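Local coordinates for protein pectate lyase (Paenibacillus sp. 0602, PDB 5GT5) that cleaves polygalacturonate and partly methylated pectin by endo-acting eliminative cleavage, probably with calcium as cofactor, at residues D6-T10 with W163-C167; V125-N129 with N440-Y446. The protein carries 1 engineered substitution. One frame throughout, in Å; residues are numbered along the deposited sequence.

Interaction 1 (D6-T10 with W163-C167); sequences DYNLT and WIDHC
Leu9 lays its CD1 methyl over one face of the Trp163 indole, 3.4 Å from the centroid of the five-membered ring and almost on the ring normal, a clear CH-pi contact. With Leu9 CG anti to the backbone N (chi1 167°), CD1 reaches the pyrrole half while CB stays over the benzo half; the leucine and the indole lie alongside one another, pointing opposite ways. CB of Asp165 covers the opposite face of the indole towards its rim, so the ring is sandwiched, and Tyr7 O approaches its edge near the ring plane, 3.8 Å from Trp163 CZ2. The indole NE1 bonds to Ser189 OG on the neighbouring strand 184-194. This is the flank of the right-handed parallel beta-helix of polysaccharide lyase family 1: strand 160-165 belongs to its wall, and the N-terminal segment 6-10 runs over the outside. The other half of the contact is less closely packed and bridged by water, though still buried. Here the His166 ring turns its edge to the face of Tyr7 in an offset T-shaped pair, planes at 72°, with His166 CE1 3.5 Å from Tyr7 CD1. His166 ND1 donates to Asp165 OD1 in the imidazole plane (2.7 Å, 162°), on the syn side of the carboxylate although well out of its plane, which helps to fix the rotation of the imidazole, as does Trp190, stacked on His166 and also edge-to-face with Tyr7. Beside that bond, one water donates to both Tyr7 O (2.8 Å) and Asp165 OD2 (2.8 Å), linking backbone and carboxylate where no direct bond forms. A second water sits 2.7 Å from His166 NE2 and holds Tyr7 OH only weakly; the firmer partner of that hydroxyl is Arg422.

Interaction 2 (V125-N129 with N440-Y446); sequences VIIRN and NWLKTSY
The backbones of Arg128 and Trp441 stay 6.8 Å apart from CA to CA, and those of Ile126 and Leu442 8.3 Å, too far for a backbone ladder, so side chains bridge strand 125-128 and the C-terminal segment. Arg128 bends at chi3 (85°) and presents its guanidinium end-on to Tyr446: NH1 and NH2 both bond to Tyr446 OH, each at 3.0 Å and close to the guanidinium plane, while its NE forms a salt bridge with Asp165 OD1. The hydroxyl in turn donates to Asn440 O (2.7 Å), closing the C-terminal loop on itself. A weak bond runs from Arg128 NH1 to Trp441 O at 3.1 Å, and CE3 of Trp441 lies over one guanidinium face with the planes nearly perpendicular (82°). The strand forms part of the parallel beta-helix wall, and the chain's last residues fold over its outer surface. Asn129 makes a CH-pi contact over the indole face of Trp441, CB 3.6 Å from the centroid of the six-membered ring and the amide stacked within 16° of parallel; Asn129 OD1 accepts from Gly432 N. A leucine at Arg128, lacking the guanidinium, would probably leave the Tyr446 hydroxyl held through Asn440 O alone among the contacts described, and the Asp165 carboxylate without its salt-bridge mate. At the far end, Ile126 CD1 meets Thr444 CG2 at 3.8 Å, the two side chains crossing at about a right angle.

In the fold
The centres of interactions 1 and 2 lie about 7 Å apart on neighbouring strands, 125-128 and 160-165, which Trp163 O and Ile127 N join by a probable hydrogen bond of 2.8 Å. Arg128 NE meets Asp165 OD1 in a salt bridge of 2.9 Å, so the carboxylate that orients His166 is shared with interaction 2, and Trp163 CH2 packs 3.4 Å from Arg128 CZ. The two chain ends also touch: Asn8 OD1 accepts from Tyr446 N, and Leu9 shares a backbone hydrogen bond with Thr444. N- and C-terminal segments thus cover one patch of the beta-helix, away from the likely calcium ligands Asp152, Asp174 and Asp178 and the probable catalytic Arg276.

Interaction 1 (D6-T10 with W163-C167)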
ATOM      1  N   ASP A   6       4.068  -2.747  24.379  1.00 15.48           N
ATOM      2  CA  ASP A   6       3.578  -1.373  24.359  1.00 16.46           C
ATOM      3  C   ASP A   6       4.165  -0.624  23.163  1.00 15.95           C
ATOM      4  O   ASP A   6       3.644   0.357  22.703  1.00 13.84           O
ATOM      5  CB  ASP A   6       3.935  -0.625  25.641  1.00 17.89           C
ATOM      6  CG  ASP A   6       3.304  -1.213  26.841  1.00 20.50           C
ATOM      7  OD1 ASP A   6       2.353  -1.903  26.663  1.00 29.33           O
ATOM      8  OD2 ASP A   6       3.819  -0.961  27.888  1.00 26.93           O
ATOM      9  N   TYR A   7       5.292  -1.134  22.706  1.00 10.21           N
ATOM     10  CA  TYR A   7       6.026  -0.532  21.598  1.00  9.11           C
ATOM     11  C   TYR A   7       5.731  -1.095  20.209  1.00  9.01           C
ATOM     12  O   TYR A   7       6.322  -0.654  19.234  1.00  9.84           O
ATOM     13  CB  TYR A   7       7.538  -0.598  21.868  1.00  8.57           C
ATOM     14  CG  TYR A   7       7.905   0.088  23.143  1.00  8.68           C
ATOM     15  CD1 TYR A   7       7.405   1.319  23.446  1.00  9.47           C
ATOM     16  CD2 TYR A   7       8.738  -0.512  24.057  1.00  9.61           C
ATOM     17  CE1 TYR A   7       7.722   1.940  24.624  1.00 10.25           C
ATOM     18  CE2 TYR A   7       9.099   0.114  25.212  1.00 10.56           C
ATOM     19  CZ  TYR A   7       8.595   1.339  25.509  1.00 10.56           C
ATOM     20  OH  TYR A   7       8.928   1.986  26.643  1.00 14.36           O
ATOM     21  N   ASN A   8       4.791  -2.012  20.134  1.00  8.94           N
ATOM     22  CA  ASN A   8       4.400  -2.575  18.843  1.00 11.79           C
ATOM     23  C   ASN A   8       3.952  -1.520  17.844  1.00  9.17           C
ATOM     24  O   ASN A   8       3.317  -0.530  18.218  1.00  9.24           O
ATOM     25  CB  ASN A   8       3.231  -3.562  18.972  1.00  9.05           C
ATOM     26  CG  ASN A   8       3.629  -4.874  19.586  1.00 14.98           C
ATOM     27  OD1 ASN A   8       4.789  -5.087  19.949  1.00 14.37           O
ATOM     28  ND2 ASN A   8       2.635  -5.722  19.804  1.00 15.11           N
ATOM     29  N   LEU A   9       4.249  -1.774  16.578  1.00  8.86           N
ATOM     30  CA  LEU A   9       3.634  -1.027  15.485  1.00  8.78           C
ATOM     31  C   LEU A   9       2.125  -1.268  15.491  1.00 10.09           C
ATOM     32  O   LEU A   9       1.674  -2.419  15.526  1.00 12.16           O
ATOM     33  CB  LEU A   9       4.237  -1.485  14.156  1.00  9.61           C
ATOM     34  CG  LEU A   9       3.510  -1.041  12.884  1.00 10.31           C
ATOM     35  CD1 LEU A   9       3.513   0.492  12.738  1.00 11.20           C
ATOM     36  CD2 LEU A   9       4.226  -1.663  11.698  1.00 10.14           C
ATOM     37  N   THR A  10       1.352  -0.184  15.501  1.00  8.52           N
ATOM     38  CA  THR A  10      -0.107  -0.260  15.368  1.00  7.89           C
ATOM     39  C   THR A  10      -0.578   0.753  14.333  1.00  7.61           C
ATOM     40  O   THR A  10       0.202   1.565  13.817  1.00  9.51           O
ATOM     41  CB  THR A  10      -0.807   0.070  16.683  1.00  9.70           C
ATOM     42  OG1 THR A  10      -0.597   1.462  16.961  1.00 10.19           O
ATOM     43  CG2 THR A  10      -0.238  -0.733  17.840  1.00 12.22           C
ATOM     44  N   TRP A 163       6.180   4.372   9.173  1.00  5.73           N
ATOM     45  CA  TRP A 163       6.162   4.373  10.619  1.00  4.48           C
ATOM     46  C   TRP A 163       7.287   5.277  11.103  1.00  5.76           C
ATOM     47  O   TRP A 163       8.460   4.987  10.869  1.00  6.47           O
ATOM     48  CB  TRP A 163       6.371   2.936  11.137  1.00  7.22           C
ATOM     49  CG  TRP A 163       6.163   2.774  12.611  1.00  6.89           C
ATOM     50  CD1 TRP A 163       5.376   3.564  13.408  1.00  7.44           C
ATOM     51  CD2 TRP A 163       6.726   1.755  13.473  1.00  5.80           C
ATOM     52  NE1 TRP A 163       5.400   3.084  14.715  1.00  6.26           N
ATOM     53  CE2 TRP A 163       6.233   2.000  14.782  1.00  6.78           C
ATOM     54  CE3 TRP A 163       7.620   0.688  13.274  1.00  7.35           C
ATOM     55  CZ2 TRP A 163       6.575   1.191  15.880  1.00  8.13           C
ATOM     56  CZ3 TRP A 163       7.944  -0.112  14.358  1.00  7.57           C
ATOM     57  CH2 TRP A 163       7.439   0.140  15.640  1.00  7.12           C
ATOM     58  N   ILE A 164       6.929   6.353  11.796  1.00  5.48           N
ATOM     59  CA  ILE A 164       7.878   7.226  12.466  1.00  5.72           C
ATOM     60  C   ILE A 164       7.679   7.005  13.955  1.00  5.89           C
ATOM     61  O   ILE A 164       6.567   7.200  14.463  1.00  6.71           O
ATOM     62  CB  ILE A 164       7.626   8.679  12.100  1.00  5.89           C
ATOM     63  CG1 ILE A 164       7.939   8.881  10.607  1.00  7.18           C
ATOM     64  CG2 ILE A 164       8.529   9.607  12.950  1.00  7.40           C
ATOM     65  CD1 ILE A 164       7.274  10.110   9.978  1.00  8.11           C
ATOM     66  N   ASP A 165       8.729   6.583  14.672  1.00  5.38           N
ATOM     67  CA  ASP A 165       8.508   6.121  16.036  1.00  6.27           C
ATOM     68  C   ASP A 165       9.716   6.386  16.926  1.00  4.74           C
ATOM     69  O   ASP A 165      10.855   6.272  16.481  1.00  6.18           O
ATOM     70  CB  ASP A 165       8.143   4.618  16.020  1.00  7.15           C
ATOM     71  CG  ASP A 165       8.188   4.000  17.389  1.00  6.94           C
ATOM     72  OD1 ASP A 165       9.297   3.544  17.776  1.00  8.70           O
ATOM     73  OD2 ASP A 165       7.160   3.977  18.106  1.00  7.80           O
ATOM     74  N   HIS A 166       9.466   6.788  18.173  1.00  6.17           N
ATOM     75  CA  HIS A 166      10.565   7.138  19.084  1.00  5.74           C
ATOM     76  C   HIS A 166      11.507   8.186  18.492  1.00  6.65           C
ATOM     77  O   HIS A 166      12.733   8.138  18.639  1.00  6.32           O
ATOM     78  CB  HIS A 166      11.330   5.883  19.538  1.00  6.31           C
ATOM     79  CG  HIS A 166      10.635   5.119  20.624  1.00  5.82           C
ATOM     80  ND1 HIS A 166       9.811   4.044  20.370  1.00  6.74           N
ATOM     81  CD2 HIS A 166      10.643   5.301  21.965  1.00  7.31           C
ATOM     82  CE1 HIS A 166       9.347   3.578  21.525  1.00  7.66           C
ATOM     83  NE2 HIS A 166       9.808   4.339  22.500  1.00  7.27           N
ATOM     84  N   CYS A 167      10.913   9.182  17.856  1.00  6.23           N
ATOM     85  CA  CYS A 167      11.673  10.325  17.376  1.00  6.19           C
ATOM     86  C   CYS A 167      11.344  11.561  18.187  1.00  6.30           C
ATOM     87  O   CYS A 167      10.331  11.603  18.894  1.00  6.71           O
ATOM     88  CB  CYS A 167      11.392  10.593  15.888  1.00  4.99           C
ATOM     89  SG  CYS A 167      12.060   9.304  14.790  1.00  6.80           S
TER
HETATM   90  O   HOH W   1       7.802   1.677  19.531  1.00  9.50           O
HETATM   91  O   HOH W   2       9.838   4.528  25.236  1.00 12.91           O

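Interaction 2 (V125-N129 with N440-Y446)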
ATOM      1  N   VAL A 125       8.411   2.300   4.843  1.00  5.90           N
ATOM      2  CA  VAL A 125       9.538   3.033   5.404  1.00  6.38           C
ATOM      3  C   VAL A 125       9.369   3.138   6.910  1.00  6.04           C
ATOM      4  O   VAL A 125       8.266   3.496   7.377  1.00  5.77           O
ATOM      5  CB  VAL A 125       9.638   4.445   4.776  1.00  7.96           C
ATOM      6  CG1 VAL A 125      10.749   5.276   5.475  1.00  8.51           C
ATOM      7  CG2 VAL A 125       9.880   4.342   3.247  1.00  9.68           C
ATOM      8  N   ILE A 126      10.424   2.831   7.653  1.00  6.28           N
ATOM      9  CA  ILE A 126      10.430   2.949   9.112  1.00  6.15           C
ATOM     10  C   ILE A 126      11.560   3.916   9.481  1.00  5.67           C
ATOM     11  O   ILE A 126      12.694   3.777   8.988  1.00  7.43           O
ATOM     12  CB  ILE A 126      10.647   1.578   9.788  1.00  6.87           C
ATOM     13  CG1 ILE A 126       9.472   0.649   9.473  1.00  8.15           C
ATOM     14  CG2 ILE A 126      10.922   1.750  11.291  1.00  8.35           C
ATOM     15  CD1 ILE A 126       9.592  -0.730  10.141  1.00  9.38           C
ATOM     16  N   ILE A 127      11.242   4.904  10.317  1.00  5.19           N
ATOM     17  CA  ILE A 127      12.204   5.908  10.801  1.00  4.77           C
ATOM     18  C   ILE A 127      12.107   5.929  12.321  1.00  5.66           C
ATOM     19  O   ILE A 127      11.053   6.276  12.875  1.00  6.64           O
ATOM     20  CB  ILE A 127      11.927   7.288  10.222  1.00  4.35           C
ATOM     21  CG1 ILE A 127      12.023   7.241   8.694  1.00  5.74           C
ATOM     22  CG2 ILE A 127      12.890   8.317  10.843  1.00  6.38           C
ATOM     23  CD1 ILE A 127      11.479   8.492   7.988  1.00  8.65           C
ATOM     24  N   ARG A 128      13.182   5.533  13.017  1.00  5.98           N
ATOM     25  CA  ARG A 128      13.097   5.401  14.479  1.00  6.10           C
ATOM     26  C   ARG A 128      14.306   5.899  15.240  1.00  5.31           C
ATOM     27  O   ARG A 128      15.474   5.798  14.793  1.00  6.27           O
ATOM     28  CB  ARG A 128      12.828   3.936  14.886  1.00  5.89           C
ATOM     29  CG  ARG A 128      11.472   3.434  14.399  1.00  5.75           C
ATOM     30  CD  ARG A 128      11.297   1.966  14.751  1.00  6.60           C
ATOM     31  NE  ARG A 128      10.795   1.766  16.113  1.00  7.93           N
ATOM     32  CZ  ARG A 128      10.656   0.569  16.682  1.00  8.14           C
ATOM     33  NH1 ARG A 128      11.075  -0.527  16.040  1.00  9.06           N
ATOM     34  NH2 ARG A 128      10.112   0.466  17.896  1.00 10.18           N
ATOM     35  N   ASN A 129      14.023   6.408  16.448  1.00  5.31           N
ATOM     36  CA  ASN A 129      15.072   6.794  17.413  1.00  5.51           C
ATOM     37  C   ASN A 129      16.038   7.842  16.895  1.00  6.09           C
ATOM     38  O   ASN A 129      17.272   7.741  17.102  1.00  7.08           O
ATOM     39  CB  ASN A 129      15.832   5.564  17.936  1.00  6.02           C
ATOM     40  CG  ASN A 129      16.391   5.804  19.304  1.00  5.46           C
ATOM     41  OD1 ASN A 129      15.798   6.548  20.091  1.00  6.90           O
ATOM     42  ND2 ASN A 129      17.505   5.175  19.622  1.00  7.40           N
ATOM     43  N   ASN A 440      16.437  -4.294  18.185  1.00 10.79           N
ATOM     44  CA  ASN A 440      15.049  -4.050  18.484  1.00  9.14           C
ATOM     45  C   ASN A 440      14.443  -2.916  17.684  1.00  8.20           C
ATOM     46  O   ASN A 440      13.218  -2.860  17.537  1.00  9.53           O
ATOM     47  CB  ASN A 440      14.888  -3.785  19.964  1.00 10.39           C
ATOM     48  CG  ASN A 440      15.042  -5.038  20.773  1.00 15.28           C
ATOM     49  OD1 ASN A 440      14.169  -5.907  20.736  1.00 16.44           O
ATOM     50  ND2 ASN A 440      16.150  -5.137  21.528  1.00 14.93           N
ATOM     51  N   TRP A 441      15.294  -2.022  17.194  1.00  9.58           N
ATOM     52  CA  TRP A 441      14.830  -0.916  16.363  1.00  9.49           C
ATOM     53  C   TRP A 441      14.359  -1.368  14.984  1.00  9.99           C
ATOM     54  O   TRP A 441      13.611  -0.646  14.314  1.00 11.25           O
ATOM     55  CB  TRP A 441      15.892   0.187  16.245  1.00 10.58           C
ATOM     56  CG  TRP A 441      16.099   0.918  17.530  1.00  8.87           C
ATOM     57  CD1 TRP A 441      17.245   0.955  18.274  1.00  8.10           C
ATOM     58  CD2 TRP A 441      15.123   1.686  18.262  1.00  7.90           C
ATOM     59  NE1 TRP A 441      17.053   1.691  19.408  1.00  8.82           N
ATOM     60  CE2 TRP A 441      15.765   2.162  19.428  1.00  9.26           C
ATOM     61  CE3 TRP A 441      13.771   2.025  18.041  1.00  7.87           C
ATOM     62  CZ2 TRP A 441      15.118   2.959  20.374  1.00  7.88           C
ATOM     63  CZ3 TRP A 441      13.119   2.816  18.988  1.00  6.82           C
ATOM     64  CH2 TRP A 441      13.791   3.269  20.148  1.00  7.35           C
ATOM     65  N   LEU A 442      14.733  -2.577  14.577  1.00 10.08           N
ATOM     66  CA  LEU A 442      14.306  -3.123  13.293  1.00  8.32           C
ATOM     67  C   LEU A 442      12.997  -3.892  13.377  1.00  8.11           C
ATOM     68  O   LEU A 442      12.385  -4.174  12.357  1.00 10.09           O
ATOM     69  CB  LEU A 442      15.393  -4.062  12.745  1.00 10.81           C
ATOM     70  CG  LEU A 442      16.793  -3.475  12.568  1.00 11.39           C
ATOM     71  CD1 LEU A 442      17.698  -4.498  11.839  1.00 13.56           C
ATOM     72  CD2 LEU A 442      16.781  -2.156  11.834  1.00 14.93           C
ATOM     73  N   LYS A 443      12.597  -4.267  14.582  1.00 11.01           N
ATOM     74  CA  LYS A 443      11.378  -5.070  14.774  1.00 10.59           C
ATOM     75  C   LYS A 443      10.115  -4.228  14.762  1.00  9.99           C
ATOM     76  O   LYS A 443      10.152  -3.014  15.036  1.00 11.62           O
ATOM     77  CB  LYS A 443      11.469  -5.783  16.122  1.00  9.81           C
ATOM     78  CG  LYS A 443      12.714  -6.682  16.285  1.00 14.01           C
ATOM     79  CD  LYS A 443      12.720  -7.267  17.705  1.00 16.34           C
ATOM     80  CE  LYS A 443      13.962  -8.064  17.993  1.00 23.54           C
ATOM     81  NZ  LYS A 443      14.043  -8.371  19.463  1.00 20.95           N
ATOM     82  N   THR A 444       8.988  -4.872  14.500  1.00  9.71           N
ATOM     83  CA  THR A 444       7.702  -4.175  14.551  1.00  7.66           C
ATOM     84  C   THR A 444       6.771  -4.744  15.609  1.00 12.28           C
ATOM     85  O   THR A 444       5.689  -4.198  15.835  1.00 10.52           O
ATOM     86  CB  THR A 444       6.990  -4.177  13.204  1.00 10.00           C
ATOM     87  OG1 THR A 444       6.741  -5.528  12.795  1.00 12.25           O
ATOM     88  CG2 THR A 444       7.839  -3.465  12.165  1.00 12.21           C
ATOM     89  N   SER A 445       7.168  -5.833  16.254  1.00 12.13           N
ATOM     90  CA  SER A 445       6.437  -6.313  17.415  1.00 15.12           C
ATOM     91  C   SER A 445       7.359  -6.980  18.405  1.00 13.47           C
ATOM     92  O   SER A 445       8.480  -7.366  18.059  1.00 15.56           O
ATOM     93  CB  SER A 445       5.271  -7.216  17.013  1.00 18.95           C
ATOM     94  OG  SER A 445       5.731  -8.396  16.395  1.00 22.79           O
ATOM     95  N   TYR A 446       6.874  -7.096  19.635  1.00 15.64           N
ATOM     96  CA  TYR A 446       7.699  -7.507  20.757  1.00 14.63           C
ATOM     97  C   TYR A 446       6.946  -8.521  21.598  1.00 22.15           C
ATOM     98  O   TYR A 446       5.764  -8.356  21.877  1.00 19.69           O
ATOM     99  CB  TYR A 446       8.089  -6.277  21.576  1.00 15.89           C
ATOM    100  CG  TYR A 446       8.782  -5.251  20.722  1.00 13.87           C
ATOM    101  CD1 TYR A 446      10.145  -5.330  20.489  1.00 13.00           C
ATOM    102  CD2 TYR A 446       8.069  -4.198  20.151  1.00 13.28           C
ATOM    103  CE1 TYR A 446      10.787  -4.415  19.688  1.00 11.04           C
ATOM    104  CE2 TYR A 446       8.709  -3.271  19.333  1.00 10.21           C
ATOM    105  CZ  TYR A 446      10.057  -3.382  19.125  1.00 10.77           C
ATOM    106  OH  TYR A 446      10.714  -2.476  18.325  1.00 11.38           O
TER